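Local coordinates for high-affinity zinc uptake system protein znuA (Streptococcus suis, PDB 3MFQ) that binds zinc between its two lobes and probably serves as the extracellular metal-capturing component of an ABC-type metal uptake system, at residues P40-A45 with S191-V196; D171-F176 with K249-D254. All coordinates share one frame; numbering follows the deposited sequence.

Contact 1: P40-A45 with S191-V196. With ZN (zinc ion), chain D.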
ATOM      1  N   PRO A  40       2.371  -9.486   0.120  1.00 58.72           N
ATOM      2  CA  PRO A  40       3.776  -9.509  -0.300  1.00 56.82           C
ATOM      3  C   PRO A  40       4.730  -9.706   0.874  1.00 61.71           C
ATOM      4  O   PRO A  40       5.811 -10.258   0.682  1.00 62.75           O
ATOM      5  CB  PRO A  40       3.975  -8.124  -0.922  1.00 54.34           C
ATOM      6  CG  PRO A  40       2.609  -7.709  -1.356  1.00 52.93           C
ATOM      7  CD  PRO A  40       1.686  -8.257  -0.311  1.00 58.22           C
ATOM      8  N   HIS A  41       4.338  -9.267   2.066  1.00 51.59           N
ATOM      9  CA  HIS A  41       5.173  -9.437   3.248  1.00 51.66           C
ATOM     10  C   HIS A  41       5.533 -10.901   3.458  1.00 53.72           C
ATOM     11  O   HIS A  41       6.610 -11.221   3.959  1.00 58.64           O
ATOM     12  CB  HIS A  41       4.463  -8.919   4.500  1.00 53.51           C
ATOM     13  CG  HIS A  41       4.401  -7.427   4.595  1.00 50.77           C
ATOM     14  ND1 HIS A  41       5.522  -6.648   4.777  1.00 49.59           N
ATOM     15  CD2 HIS A  41       3.351  -6.575   4.561  1.00 48.77           C
ATOM     16  CE1 HIS A  41       5.166  -5.377   4.835  1.00 51.02           C
ATOM     17  NE2 HIS A  41       3.853  -5.306   4.707  1.00 51.29           N
ATOM     18  N   LEU A  42       4.622 -11.788   3.072  1.00 41.97           N
ATOM     19  CA  LEU A  42       4.760 -13.209   3.369  1.00 43.86           C
ATOM     20  C   LEU A  42       5.003 -14.055   2.125  1.00 46.24           C
ATOM     21  O   LEU A  42       5.465 -15.192   2.220  1.00 48.76           O
ATOM     22  CB  LEU A  42       3.507 -13.718   4.082  1.00 41.25           C
ATOM     23  CG  LEU A  42       3.002 -12.861   5.239  1.00 43.82           C
ATOM     24  CD1 LEU A  42       1.723 -13.447   5.814  1.00 43.62           C
ATOM     25  CD2 LEU A  42       4.070 -12.731   6.311  1.00 47.55           C
ATOM     26  N   TYR A  43       4.687 -13.500   0.960  1.00 57.85           N
ATOM     27  CA  TYR A  43       4.784 -14.254  -0.284  1.00 59.98           C
ATOM     28  C   TYR A  43       6.149 -14.910  -0.429  1.00 62.59           C
ATOM     29  O   TYR A  43       7.182 -14.264  -0.259  1.00 62.48           O
ATOM     30  CB  TYR A  43       4.503 -13.353  -1.486  1.00 56.12           C
ATOM     31  CG  TYR A  43       4.138 -14.110  -2.742  1.00 55.77           C
ATOM     32  CD1 TYR A  43       2.813 -14.414  -3.031  1.00 57.28           C
ATOM     33  CD2 TYR A  43       5.114 -14.521  -3.640  1.00 54.88           C
ATOM     34  CE1 TYR A  43       2.470 -15.104  -4.179  1.00 57.66           C
ATOM     35  CE2 TYR A  43       4.780 -15.212  -4.791  1.00 58.78           C
ATOM     36  CZ  TYR A  43       3.456 -15.501  -5.056  1.00 59.32           C
ATOM     37  OH  TYR A  43       3.117 -16.188  -6.199  1.00 59.78           O
ATOM     38  N   VAL A  44       6.147 -16.203  -0.732  1.00 71.43           N
ATOM     39  CA  VAL A  44       7.386 -16.931  -0.962  1.00 70.56           C
ATOM     40  C   VAL A  44       7.507 -17.324  -2.429  1.00 69.95           C
ATOM     41  O   VAL A  44       6.670 -18.053  -2.958  1.00 70.47           O
ATOM     42  CB  VAL A  44       7.478 -18.190  -0.087  1.00 70.08           C
ATOM     43  CG1 VAL A  44       8.775 -18.931  -0.370  1.00 74.87           C
ATOM     44  CG2 VAL A  44       7.381 -17.818   1.383  1.00 66.15           C
ATOM     45  N   ALA A  45       8.553 -16.830  -3.077  1.00 65.17           N
ATOM     46  CA  ALA A  45       8.780 -17.103  -4.487  1.00 67.48           C
ATOM     47  C   ALA A  45       8.868 -18.600  -4.761  1.00 74.01           C
ATOM     48  O   ALA A  45       9.726 -19.290  -4.211  1.00 74.85           O
ATOM     49  CB  ALA A  45      10.045 -16.405  -4.953  1.00 65.47           C
ATOM     50  N   SER A 191       5.793  -4.606   9.237  1.00 41.16           N
ATOM     51  CA  SER A 191       5.615  -5.843   8.491  1.00 39.30           C
ATOM     52  C   SER A 191       4.489  -6.652   9.109  1.00 39.42           C
ATOM     53  O   SER A 191       4.139  -6.453  10.270  1.00 42.60           O
ATOM     54  CB  SER A 191       6.904  -6.664   8.488  1.00 42.03           C
ATOM     55  OG  SER A 191       6.718  -7.903   7.828  1.00 43.03           O
ATOM     56  N   THR A 192       3.917  -7.561   8.330  1.00 62.21           N
ATOM     57  CA  THR A 192       2.858  -8.419   8.834  1.00 63.98           C
ATOM     58  C   THR A 192       3.436  -9.772   9.212  1.00 71.68           C
ATOM     59  O   THR A 192       2.706 -10.684   9.598  1.00 72.47           O
ATOM     60  CB  THR A 192       1.756  -8.635   7.786  1.00 63.89           C
ATOM     61  OG1 THR A 192       2.244  -9.500   6.755  1.00 66.91           O
ATOM     62  CG2 THR A 192       1.328  -7.308   7.178  1.00 65.10           C
ATOM     63  N   ASP A 193       4.754  -9.894   9.096  1.00 84.24           N
ATOM     64  CA  ASP A 193       5.434 -11.148   9.393  1.00 85.41           C
ATOM     65  C   ASP A 193       5.879 -11.200  10.850  1.00 87.89           C
ATOM     66  O   ASP A 193       7.072 -11.160  11.148  1.00 87.99           O
ATOM     67  CB  ASP A 193       6.637 -11.332   8.466  1.00 87.98           C
ATOM     68  CG  ASP A 193       7.215 -12.733   8.530  1.00 97.17           C
ATOM     69  OD1 ASP A 193       6.643 -13.583   9.245  1.00100.25           O
ATOM     70  OD2 ASP A 193       8.241 -12.984   7.863  1.00101.15           O
ATOM     71  N   SER A 194       4.910 -11.284  11.755  1.00 59.54           N
ATOM     72  CA  SER A 194       5.186 -11.413  13.181  1.00 62.92           C
ATOM     73  C   SER A 194       3.897 -11.683  13.941  1.00 68.09           C
ATOM     74  O   SER A 194       2.809 -11.361  13.466  1.00 67.82           O
ATOM     75  CB  SER A 194       5.849 -10.145  13.726  1.00 61.89           C
ATOM     76  OG  SER A 194       4.869  -9.191  14.106  1.00 61.59           O
ATOM     77  N   GLU A 195       4.025 -12.274  15.122  1.00 71.19           N
ATOM     78  CA  GLU A 195       2.866 -12.561  15.955  1.00 71.79           C
ATOM     79  C   GLU A 195       2.284 -11.278  16.535  1.00 67.95           C
ATOM     80  O   GLU A 195       3.020 -10.375  16.934  1.00 66.31           O
ATOM     81  CB  GLU A 195       3.232 -13.532  17.080  1.00 80.38           C
ATOM     82  CG  GLU A 195       4.471 -13.137  17.876  1.00 85.60           C
ATOM     83  CD  GLU A 195       5.753 -13.722  17.307  1.00 86.94           C
ATOM     84  OE1 GLU A 195       6.145 -14.826  17.739  1.00 90.08           O
ATOM     85  OE2 GLU A 195       6.372 -13.080  16.431  1.00 82.96           O
ATOM     86  N   VAL A 196       0.959 -11.200  16.575  1.00154.08           N
ATOM     87  CA  VAL A 196       0.283 -10.029  17.118  1.00148.73           C
ATOM     88  C   VAL A 196       0.468  -9.952  18.634  1.00147.96           C
ATOM     89  O   VAL A 196      -0.270 -10.576  19.396  1.00150.09           O
ATOM     90  CB  VAL A 196      -1.218 -10.018  16.750  1.00150.11           C
ATOM     91  CG1 VAL A 196      -1.875 -11.352  17.096  1.00160.15           C
ATOM     92  CG2 VAL A 196      -1.929  -8.860  17.431  1.00143.91           C
TER
HETATM   93 ZN    ZN D 401       1.825  -3.938   5.053  1.00 48.28          ZN
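A zinc-binding imidazole, that of His41, lies with one face against the backbone of the opposite loop at Ser191 and Thr192 while its NE2 binds the zinc ion at 2.5 Å. Ser191 CA makes a CH-pi contact over that face, 4.0 Å from the ring centroid and 25° off the normal; the backbone N of Thr192 lies over the same face, displaced toward the rim. Thr192 leans on the same side of the imidazole, its two branches spread along it from CB to CD2. Its OG1 reaches His41 CB at 3.2 Å, and its CG2 meets CD2 of the same ring at 3.4 Å, next to the metal. With chi1 at 73°, OG1 sits between the backbone N and the carbonyl carbon, and it hydrogen-bonds Asp39, whose carboxylate also takes the N-H of His41. Asp39 thus ties both sides of the contact together from just before the 40-45 segment. Ser191 OG, anti to its backbone N, accepts from Asp193 N at 3.1 Å in an ST turn. Toward solvent, Leu42 lays its CD2 methyl on Asp193 CB at 3.6 Å, while the Asp193 carboxylate forms a salt bridge with Lys69. His104, His170 and Asp254 complete the zinc site, and Phe66 meets the His41 ring edge-to-face. Two loops closing over a metal ligand are consistent with the interlobe cleft of a solute-binding protein. The contact joins the loop between strand 29-32 and helix 47-55 to the one between strand 183-185 and helix 198-211.

Contact 2: D171-F176 with K249-D254. With ZN (zinc ion), chain D.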
ATOM      1  N   ASP A 171       0.795  -1.386  10.876  1.00 54.92           N
ATOM      2  CA  ASP A 171       1.330  -0.072  10.544  1.00 55.28           C
ATOM      3  C   ASP A 171       1.613   0.058   9.051  1.00 53.52           C
ATOM      4  O   ASP A 171       2.710  -0.250   8.592  1.00 57.05           O
ATOM      5  CB  ASP A 171       2.609   0.179  11.339  1.00 56.36           C
ATOM      6  CG  ASP A 171       2.776   1.629  11.728  1.00 61.27           C
ATOM      7  OD1 ASP A 171       2.087   2.486  11.133  1.00 57.60           O
ATOM      8  OD2 ASP A 171       3.592   1.910  12.631  1.00 68.04           O
ATOM      9  N   ALA A 172       0.623   0.524   8.298  1.00 47.93           N
ATOM     10  CA  ALA A 172       0.754   0.596   6.848  1.00 47.52           C
ATOM     11  C   ALA A 172       0.315   1.944   6.287  1.00 47.49           C
ATOM     12  O   ALA A 172       0.299   2.137   5.073  1.00 47.11           O
ATOM     13  CB  ALA A 172      -0.029  -0.529   6.193  1.00 46.05           C
ATOM     14  N   PHE A 173      -0.041   2.870   7.170  1.00 42.15           N
ATOM     15  CA  PHE A 173      -0.547   4.167   6.740  1.00 37.45           C
ATOM     16  C   PHE A 173       0.238   5.327   7.339  1.00 41.66           C
ATOM     17  O   PHE A 173      -0.282   6.437   7.459  1.00 43.94           O
ATOM     18  CB  PHE A 173      -2.027   4.305   7.093  1.00 39.54           C
ATOM     19  CG  PHE A 173      -2.906   3.279   6.433  1.00 40.45           C
ATOM     20  CD1 PHE A 173      -3.194   2.083   7.068  1.00 42.47           C
ATOM     21  CD2 PHE A 173      -3.448   3.512   5.179  1.00 39.12           C
ATOM     22  CE1 PHE A 173      -4.005   1.138   6.464  1.00 41.49           C
ATOM     23  CE2 PHE A 173      -4.260   2.570   4.571  1.00 37.47           C
ATOM     24  CZ  PHE A 173      -4.536   1.382   5.214  1.00 36.70           C
ATOM     25  N   ASN A 174       1.485   5.067   7.715  1.00 46.90           N
ATOM     26  CA  ASN A 174       2.352   6.114   8.245  1.00 45.01           C
ATOM     27  C   ASN A 174       2.577   7.213   7.224  1.00 43.34           C
ATOM     28  O   ASN A 174       2.584   8.396   7.560  1.00 45.69           O
ATOM     29  CB  ASN A 174       3.697   5.536   8.679  1.00 49.37           C
ATOM     30  CG  ASN A 174       3.630   4.864  10.031  1.00 53.70           C
ATOM     31  OD1 ASN A 174       2.929   5.327  10.930  1.00 53.69           O
ATOM     32  ND2 ASN A 174       4.366   3.772  10.187  1.00 56.81           N
ATOM     33  N   TYR A 175       2.769   6.814   5.973  1.00 46.06           N
ATOM     34  CA  TYR A 175       2.967   7.775   4.901  1.00 49.04           C
ATOM     35  C   TYR A 175       1.673   8.535   4.638  1.00 50.90           C
ATOM     36  O   TYR A 175       1.691   9.712   4.279  1.00 52.57           O
ATOM     37  CB  TYR A 175       3.450   7.071   3.634  1.00 47.31           C
ATOM     38  CG  TYR A 175       4.859   6.530   3.743  1.00 48.20           C
ATOM     39  CD1 TYR A 175       5.949   7.291   3.341  1.00 47.49           C
ATOM     40  CD2 TYR A 175       5.100   5.261   4.254  1.00 49.35           C
ATOM     41  CE1 TYR A 175       7.239   6.802   3.439  1.00 50.53           C
ATOM     42  CE2 TYR A 175       6.387   4.763   4.353  1.00 51.43           C
ATOM     43  CZ  TYR A 175       7.452   5.537   3.944  1.00 50.25           C
ATOM     44  OH  TYR A 175       8.734   5.050   4.043  1.00 48.63           O
ATOM     45  N   PHE A 176       0.549   7.853   4.828  1.00 53.95           N
ATOM     46  CA  PHE A 176      -0.753   8.471   4.651  1.00 51.81           C
ATOM     47  C   PHE A 176      -0.992   9.512   5.733  1.00 54.02           C
ATOM     48  O   PHE A 176      -1.266  10.676   5.444  1.00 57.44           O
ATOM     49  CB  PHE A 176      -1.855   7.417   4.696  1.00 52.22           C
ATOM     50  CG  PHE A 176      -3.238   7.996   4.699  1.00 53.54           C
ATOM     51  CD1 PHE A 176      -3.886   8.279   3.510  1.00 52.98           C
ATOM     52  CD2 PHE A 176      -3.884   8.269   5.890  1.00 54.24           C
ATOM     53  CE1 PHE A 176      -5.154   8.817   3.510  1.00 54.38           C
ATOM     54  CE2 PHE A 176      -5.153   8.807   5.896  1.00 54.44           C
ATOM     55  CZ  PHE A 176      -5.790   9.082   4.704  1.00 58.52           C
ATOM     56  N   LYS A 249     -16.400  -3.397   2.885  1.00100.75           N
ATOM     57  CA  LYS A 249     -15.898  -2.386   3.805  1.00 93.65           C
ATOM     58  C   LYS A 249     -14.508  -2.757   4.288  1.00 90.28           C
ATOM     59  O   LYS A 249     -14.317  -3.107   5.451  1.00 88.81           O
ATOM     60  CB  LYS A 249     -16.826  -2.249   5.004  1.00 94.90           C
ATOM     61  CG  LYS A 249     -18.258  -1.937   4.647  1.00100.57           C
ATOM     62  CD  LYS A 249     -19.121  -1.991   5.887  1.00100.91           C
ATOM     63  CE  LYS A 249     -20.554  -1.604   5.582  1.00108.19           C
ATOM     64  NZ  LYS A 249     -21.408  -1.703   6.799  1.00110.78           N
ATOM     65  N   GLU A 250     -13.541  -2.679   3.386  1.00 62.95           N
ATOM     66  CA  GLU A 250     -12.169  -3.020   3.718  1.00 56.77           C
ATOM     67  C   GLU A 250     -11.200  -2.008   3.131  1.00 54.56           C
ATOM     68  O   GLU A 250     -11.359  -1.566   1.993  1.00 54.44           O
ATOM     69  CB  GLU A 250     -11.827  -4.419   3.203  1.00 57.06           C
ATOM     70  CG  GLU A 250     -12.484  -5.553   3.966  1.00 55.69           C
ATOM     71  CD  GLU A 250     -12.135  -6.906   3.383  1.00 58.22           C
ATOM     72  OE1 GLU A 250     -11.821  -6.964   2.175  1.00 56.95           O
ATOM     73  OE2 GLU A 250     -12.175  -7.906   4.130  1.00 59.43           O
ATOM     74  N   LEU A 251     -10.200  -1.637   3.922  1.00 54.01           N
ATOM     75  CA  LEU A 251      -9.121  -0.794   3.439  1.00 51.37           C
ATOM     76  C   LEU A 251      -8.114  -1.660   2.699  1.00 53.59           C
ATOM     77  O   LEU A 251      -7.877  -2.808   3.076  1.00 52.42           O
ATOM     78  CB  LEU A 251      -8.430  -0.083   4.605  1.00 50.60           C
ATOM     79  CG  LEU A 251      -9.234   0.943   5.403  1.00 47.29           C
ATOM     80  CD1 LEU A 251      -8.420   1.458   6.576  1.00 41.14           C
ATOM     81  CD2 LEU A 251      -9.668   2.091   4.512  1.00 43.76           C
ATOM     82  N   PHE A 252      -7.529  -1.115   1.640  1.00 53.06           N
ATOM     83  CA  PHE A 252      -6.458  -1.805   0.940  1.00 48.62           C
ATOM     84  C   PHE A 252      -5.131  -1.219   1.386  1.00 47.95           C
ATOM     85  O   PHE A 252      -4.888  -0.024   1.221  1.00 50.81           O
ATOM     86  CB  PHE A 252      -6.610  -1.654  -0.571  1.00 51.39           C
ATOM     87  CG  PHE A 252      -7.963  -2.040  -1.087  1.00 52.90           C
ATOM     88  CD1 PHE A 252      -8.318  -3.372  -1.217  1.00 54.56           C
ATOM     89  CD2 PHE A 252      -8.878  -1.069  -1.460  1.00 53.15           C
ATOM     90  CE1 PHE A 252      -9.562  -3.727  -1.698  1.00 55.38           C
ATOM     91  CE2 PHE A 252     -10.120  -1.418  -1.942  1.00 57.01           C
ATOM     92  CZ  PHE A 252     -10.465  -2.749  -2.061  1.00 55.86           C
ATOM     93  N   SER A 253      -4.274  -2.054   1.961  1.00 45.86           N
ATOM     94  CA  SER A 253      -2.966  -1.599   2.401  1.00 44.02           C
ATOM     95  C   SER A 253      -1.868  -2.207   1.543  1.00 45.40           C
ATOM     96  O   SER A 253      -1.045  -1.492   0.975  1.00 46.49           O
ATOM     97  CB  SER A 253      -2.735  -1.955   3.870  1.00 43.06           C
ATOM     98  OG  SER A 253      -2.509  -3.345   4.025  1.00 46.45           O
ATOM     99  N   ASP A 254      -1.870  -3.532   1.445  1.00 48.46           N
ATOM    100  CA  ASP A 254      -0.798  -4.245   0.770  1.00 49.03           C
ATOM    101  C   ASP A 254      -1.232  -4.841  -0.559  1.00 48.11           C
ATOM    102  O   ASP A 254      -0.576  -5.739  -1.081  1.00 48.74           O
ATOM    103  CB  ASP A 254      -0.246  -5.346   1.676  1.00 49.11           C
ATOM    104  CG  ASP A 254       0.411  -4.795   2.922  1.00 54.12           C
ATOM    105  OD1 ASP A 254       0.786  -3.603   2.918  1.00 50.24           O
ATOM    106  OD2 ASP A 254       0.556  -5.552   3.905  1.00 56.61           O
TER
HETATM  107 ZN    ZN D 401       1.825  -3.938   5.053  1.00 48.28          ZN
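The phenyl ring of Phe173 approaches the 249-254 segment tip first, with CZ meeting Leu251, Phe252 and Ser253 obliquely, while Phe107 from outside the pair stacks on the ring. Leu251 CD1 stands 4.1 Å from Phe173 CZ, Ser253 CB is 4.0 Å from the same carbon, and the carbonyl oxygen of Phe252 is near it too. The Phe252 ring is turned to the other side of its chain, where Glu250 O lies over one face, offset toward the rim, and Met269 touches it. Phe173 CG is anti to the carbonyl carbon (chi1 -61°), which carries the ring across to the partner segment although its CB sets out alongside. Closer to the metal, Ala172 CB packs on Ser253 CB at 3.8 Å and stands 4.0 Å from the zinc ion, so that a methyl group borders the site. Ser253 OG hydrogen-bonds Glu219, which satisfies the hydroxyl in this buried place. The next residue, Asp254, chelates zinc through both carboxylate oxygens, OD1 and OD2 each at 2.4 Å, so two metal bonds hold the group against rotation; His41, His104 and His170 supply the other ligands. Phe173 is also the N-cap residue of helix 174-179, and its side chain touches Leu184 of strand 183-185. Behind the 249-254 segment runs helix 266-281, whose Asn273 and Leu276 touch Leu251, so the contact fills the interior between the start of helix 174-179 and this C-terminal helix.

Overall arrangement
The two contacts have centres about 15 Å apart and meet at the zinc ion, contact 1 on the outer side and contact 2 nearer the middle of the chain. Their segments alternate in sequence as 40-45, 171-176, 191-196 and 249-254, so parts far apart in sequence come together round the metal. Strand 183-185 lies between 171-176 and 191-196, whereas 40-45 follows strand 29-32 at one border of the four-stranded parallel sheet. Contact 1 probably bridges the two lobes across the cleft, and contact 2 lies inside one lobe, beside the metal. The arrangement is consistent with a metal-specific solute-binding protein, which holds its ion between lobes.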